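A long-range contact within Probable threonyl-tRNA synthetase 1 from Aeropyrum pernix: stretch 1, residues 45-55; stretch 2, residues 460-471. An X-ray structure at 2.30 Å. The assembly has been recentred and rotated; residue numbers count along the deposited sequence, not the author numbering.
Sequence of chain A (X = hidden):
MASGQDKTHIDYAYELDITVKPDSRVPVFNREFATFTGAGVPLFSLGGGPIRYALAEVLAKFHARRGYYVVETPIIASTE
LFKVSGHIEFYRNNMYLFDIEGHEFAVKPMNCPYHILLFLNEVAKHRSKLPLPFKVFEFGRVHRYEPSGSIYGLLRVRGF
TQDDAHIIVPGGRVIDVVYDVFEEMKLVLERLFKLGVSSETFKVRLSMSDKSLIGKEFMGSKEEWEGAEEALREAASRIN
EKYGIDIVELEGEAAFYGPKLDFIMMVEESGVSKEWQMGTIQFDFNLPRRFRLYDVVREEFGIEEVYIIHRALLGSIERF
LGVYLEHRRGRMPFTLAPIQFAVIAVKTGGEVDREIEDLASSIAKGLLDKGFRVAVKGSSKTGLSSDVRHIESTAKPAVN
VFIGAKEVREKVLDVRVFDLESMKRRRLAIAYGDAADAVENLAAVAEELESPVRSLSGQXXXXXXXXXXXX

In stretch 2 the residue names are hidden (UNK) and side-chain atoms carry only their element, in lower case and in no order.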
# COMPACT_ATOMS: atom_id res chain seq x y z
N SER A 45 3.74 13.28 -6.32
CA SER A 45 2.64 14.06 -6.84
C SER A 45 1.55 13.12 -7.48
O SER A 45 1.44 11.93 -7.12
CB SER A 45 3.22 15.12 -7.79
OG SER A 45 2.19 15.84 -8.41
N LEU A 46 0.75 13.65 -8.41
CA LEU A 46 -0.38 12.89 -8.96
C LEU A 46 0.10 11.73 -9.84
O LEU A 46 -0.43 10.63 -9.73
CB LEU A 46 -1.33 13.82 -9.75
CG LEU A 46 -2.51 14.44 -8.95
CD1 LEU A 46 -2.09 15.01 -7.61
CD2 LEU A 46 -3.31 15.49 -9.77
N GLY A 47 1.09 11.97 -10.70
CA GLY A 47 1.69 10.91 -11.49
C GLY A 47 2.41 9.89 -10.66
O GLY A 47 2.43 8.69 -11.01
N GLY A 48 3.02 10.34 -9.56
CA GLY A 48 3.75 9.40 -8.66
C GLY A 48 2.88 8.52 -7.77
O GLY A 48 3.33 7.47 -7.33
N GLY A 49 1.64 8.94 -7.48
CA GLY A 49 0.76 8.22 -6.51
C GLY A 49 0.46 6.81 -6.95
O GLY A 49 0.69 5.85 -6.18
N PRO A 50 -0.03 6.64 -8.20
CA PRO A 50 -0.32 5.29 -8.69
C PRO A 50 0.91 4.41 -8.79
O PRO A 50 0.80 3.20 -8.51
CB PRO A 50 -1.00 5.53 -10.06
CG PRO A 50 -1.48 6.97 -10.00
CD PRO A 50 -0.44 7.67 -9.19
N ILE A 51 2.06 5.00 -9.12
CA ILE A 51 3.32 4.27 -9.08
C ILE A 51 3.60 3.70 -7.67
O ILE A 51 4.00 2.56 -7.55
CB ILE A 51 4.55 5.15 -9.53
CG1 ILE A 51 4.40 5.69 -10.95
CG2 ILE A 51 5.87 4.35 -9.50
CD1 ILE A 51 5.63 6.39 -11.37
N ARG A 52 3.41 4.50 -6.62
CA ARG A 52 3.64 4.04 -5.26
C ARG A 52 2.69 2.94 -4.80
O ARG A 52 3.12 1.97 -4.21
CB ARG A 52 3.66 5.22 -4.27
CG ARG A 52 5.01 6.03 -4.48
CD ARG A 52 5.20 7.06 -3.39
NE ARG A 52 5.42 6.44 -2.08
CZ ARG A 52 6.61 5.99 -1.65
NH1 ARG A 52 7.69 6.09 -2.42
NH2 ARG A 52 6.72 5.46 -0.45
N TYR A 53 1.40 3.06 -5.11
CA TYR A 53 0.47 1.99 -4.77
C TYR A 53 0.75 0.72 -5.59
O TYR A 53 0.67 -0.36 -5.05
CB TYR A 53 -0.98 2.41 -4.93
CG TYR A 53 -1.43 3.41 -3.89
CD1 TYR A 53 -1.26 4.78 -4.10
CD2 TYR A 53 -2.00 2.98 -2.68
CE1 TYR A 53 -1.65 5.72 -3.13
CE2 TYR A 53 -2.44 3.92 -1.70
CZ TYR A 53 -2.27 5.29 -1.96
OH TYR A 53 -2.67 6.23 -1.07
N ALA A 54 1.09 0.89 -6.88
CA ALA A 54 1.34 -0.27 -7.77
C ALA A 54 2.57 -1.06 -7.29
O ALA A 54 2.57 -2.28 -7.24
CB ALA A 54 1.52 0.20 -9.24
N LEU A 55 3.59 -0.31 -6.88
CA LEU A 55 4.83 -0.84 -6.38
C LEU A 55 4.62 -1.66 -5.09
O LEU A 55 5.02 -2.85 -5.01
CB LEU A 55 5.76 0.37 -6.19
CG LEU A 55 7.16 0.48 -6.78
CD1 LEU A 55 7.47 -0.56 -7.89
CD2 LEU A 55 7.43 1.89 -7.22
N UNK A 460 -1.63 -7.84 -12.47
CA UNK A 460 -1.09 -6.51 -12.74
C UNK A 460 -2.06 -5.45 -12.16
O UNK A 460 -3.27 -5.55 -12.33
c UNK A 460 -0.86 -6.29 -14.23
N UNK A 461 -1.53 -4.46 -11.42
CA UNK A 461 -2.33 -3.34 -10.90
C UNK A 461 -2.90 -2.39 -11.92
O UNK A 461 -2.16 -1.83 -12.72
c UNK A 461 -0.12 -4.37 -11.01
c UNK A 461 -1.33 -2.53 -10.03
c UNK A 461 -0.20 -3.44 -9.79
N UNK A 462 -4.21 -2.19 -11.84
CA UNK A 462 -4.89 -1.20 -12.60
C UNK A 462 -5.35 -0.15 -11.62
O UNK A 462 -6.26 -0.37 -10.81
c UNK A 462 -5.85 -4.18 -17.28
n UNK A 462 -5.01 -3.50 -16.51
n UNK A 462 -7.16 -3.96 -17.23
c UNK A 462 -5.37 -2.45 -15.59
n UNK A 462 -5.36 -5.11 -18.11
c UNK A 462 -6.14 -1.80 -13.33
c UNK A 462 -5.80 -3.00 -14.24
N UNK A 463 -4.70 1.00 -11.68
CA UNK A 463 -5.08 2.11 -10.88
C UNK A 463 -5.33 3.26 -11.88
O UNK A 463 -4.34 3.89 -12.33
c UNK A 463 -3.56 1.20 -9.12
c UNK A 463 -4.50 3.69 -9.02
c UNK A 463 -3.98 2.48 -9.91
c UNK A 463 -2.36 1.37 -8.26
N UNK A 464 -6.63 3.45 -12.29
CA UNK A 464 -7.03 4.38 -13.37
C UNK A 464 -6.87 5.81 -12.97
O UNK A 464 -6.95 6.16 -11.78
c UNK A 464 -9.01 3.30 -12.41
c UNK A 464 -8.52 4.09 -13.61
c UNK A 464 -7.77 2.68 -11.74
N UNK A 465 -6.64 6.62 -13.97
CA UNK A 465 -6.63 8.06 -13.79
C UNK A 465 -6.81 8.70 -15.16
O UNK A 465 -6.32 8.17 -16.16
c UNK A 465 -5.30 8.55 -13.12
N UNK A 466 -7.52 9.81 -15.17
CA UNK A 466 -7.57 10.68 -16.32
C UNK A 466 -6.53 11.79 -16.15
O UNK A 466 -6.69 12.70 -15.33
c UNK A 466 -8.98 11.26 -16.52
o UNK A 466 -10.25 12.36 -18.19
o UNK A 466 -8.14 12.37 -18.50
c UNK A 466 -9.13 12.03 -17.83
N UNK A 467 -5.43 11.68 -16.91
CA UNK A 467 -4.37 12.68 -16.84
C UNK A 467 -4.32 13.62 -18.07
O UNK A 467 -3.25 14.22 -18.36
c UNK A 467 -3.07 11.56 -12.82
c UNK A 467 -1.64 9.84 -13.80
c UNK A 467 -1.94 10.33 -15.09
c UNK A 467 -2.79 11.44 -15.26
c UNK A 467 -3.34 12.06 -14.13
c UNK A 467 -3.02 11.98 -16.65
c UNK A 467 -2.23 10.46 -12.66
N UNK A 468 -5.46 13.78 -18.74
CA UNK A 468 -5.56 14.64 -19.90
C UNK A 468 -4.97 16.01 -19.64
O UNK A 468 -4.31 16.53 -20.52
c UNK A 468 -7.01 14.81 -20.38
o UNK A 468 -7.60 13.57 -20.62
N UNK A 469 -5.14 16.56 -18.43
CA UNK A 469 -4.68 17.93 -18.11
C UNK A 469 -3.18 18.14 -18.30
O UNK A 469 -2.73 19.29 -18.46
c UNK A 469 -2.70 17.09 -13.97
c UNK A 469 -5.20 16.44 -15.06
c UNK A 469 -3.23 17.85 -15.03
c UNK A 469 -4.65 15.64 -14.00
c UNK A 469 -4.50 17.52 -15.59
c UNK A 469 -5.10 18.35 -16.68
c UNK A 469 -3.41 15.96 -13.47
N UNK A 470 -2.43 17.01 -18.28
CA UNK A 470 -0.98 16.99 -18.41
C UNK A 470 -0.50 17.13 -19.84
O UNK A 470 0.68 17.39 -20.07
c UNK A 470 -0.41 15.67 -17.88
c UNK A 470 -0.15 13.98 -14.07
c UNK A 470 -0.61 15.41 -16.38
s UNK A 470 0.31 13.93 -15.82
N UNK A 471 -1.38 16.93 -20.83
CA UNK A 471 -0.90 16.86 -22.20
C UNK A 471 -0.99 18.20 -22.99
O UNK A 471 -1.95 18.92 -22.77
c UNK A 471 -1.45 13.16 -23.38
c UNK A 471 -0.71 14.42 -23.08
c UNK A 471 0.33 14.19 -22.01
c UNK A 471 -1.57 15.69 -22.93

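Position 460 has one side-chain carbon, which lies out of reach of stretch 1. It is A460.

Position 461 has three carbons closing a ring onto the backbone N. The ring touches A54. It is P461, with CG 3.9 Å from A54 O and CB 4.0 Å from A54 CB.

Position 462 carries three carbons, a nitrogen, then a carbon with two more nitrogens. It points away from stretch 1. This is R462, and its nitrogens are hydrogen-bonded elsewhere in the structure.

Position 463 has four carbons, forked at the first, with one arm two carbons long. It points toward the helix and meets P50, Y53 and A54. It is I463. I463 CD1 lies 3.7 Å from P50 O and 3.8 Å from Y53 CB, while I463 CG2 lies 4.1 Å from P50 CB.

Position 464 again shows three carbons in a ring closed onto N, pointing away. It is P464.

Position 465 has a single carbon. Its CB points toward stretch 1 but stays 5.2 Å from P50 CG, too far to count as a contact. It is A465.

Position 466 has two carbons, the second carrying two oxygens, and does not reach stretch 1. It is D466. Its OD1 accepts a hydrogen bond from the backbone N of position 468 at 3.0 Å.

Position 467 has one carbon and then a six-carbon ring, with no oxygen on it. The ring reaches L46, G47 and P50. It is F467. F467 CZ is 3.4 Å from L46 O and 4.1 Å from G47 CA. P50 CG meets the ring at its edge, 4.5 Å from F467 CZ.

Position 468 has one carbon and one oxygen, far from stretch 1. It is S468. Its OG donates to D466 OD1 in a very short hydrogen bond of 2.5 Å.

Position 469 has one carbon and a six-carbon ring, which touches L46. It is F469, with CZ 3.7 Å from L46 CD2.

Position 470 is an unbranched chain of two carbons, a sulfur and a carbon. Its end approaches G47. It is M470, extended at chi2 and chi3 (both t), with CE 4.1 Å from G47 N.

Position 471 has four carbons, forked at the second, out of reach of stretch 1. It is L471.

The contact is apolar packing, with no hydrogen bond between the stretches. P461 and I463 lie along the helix at P50, Y53 and A54. F467, F469 and M470 gather around L46, and F467 and M470 also approach G47. The G47 backbone itself makes these contacts, N to M470 and CA to F467. The two stretches bury 400 Å² in all.

Stretch 2 (460-471) APRIPADFSFML
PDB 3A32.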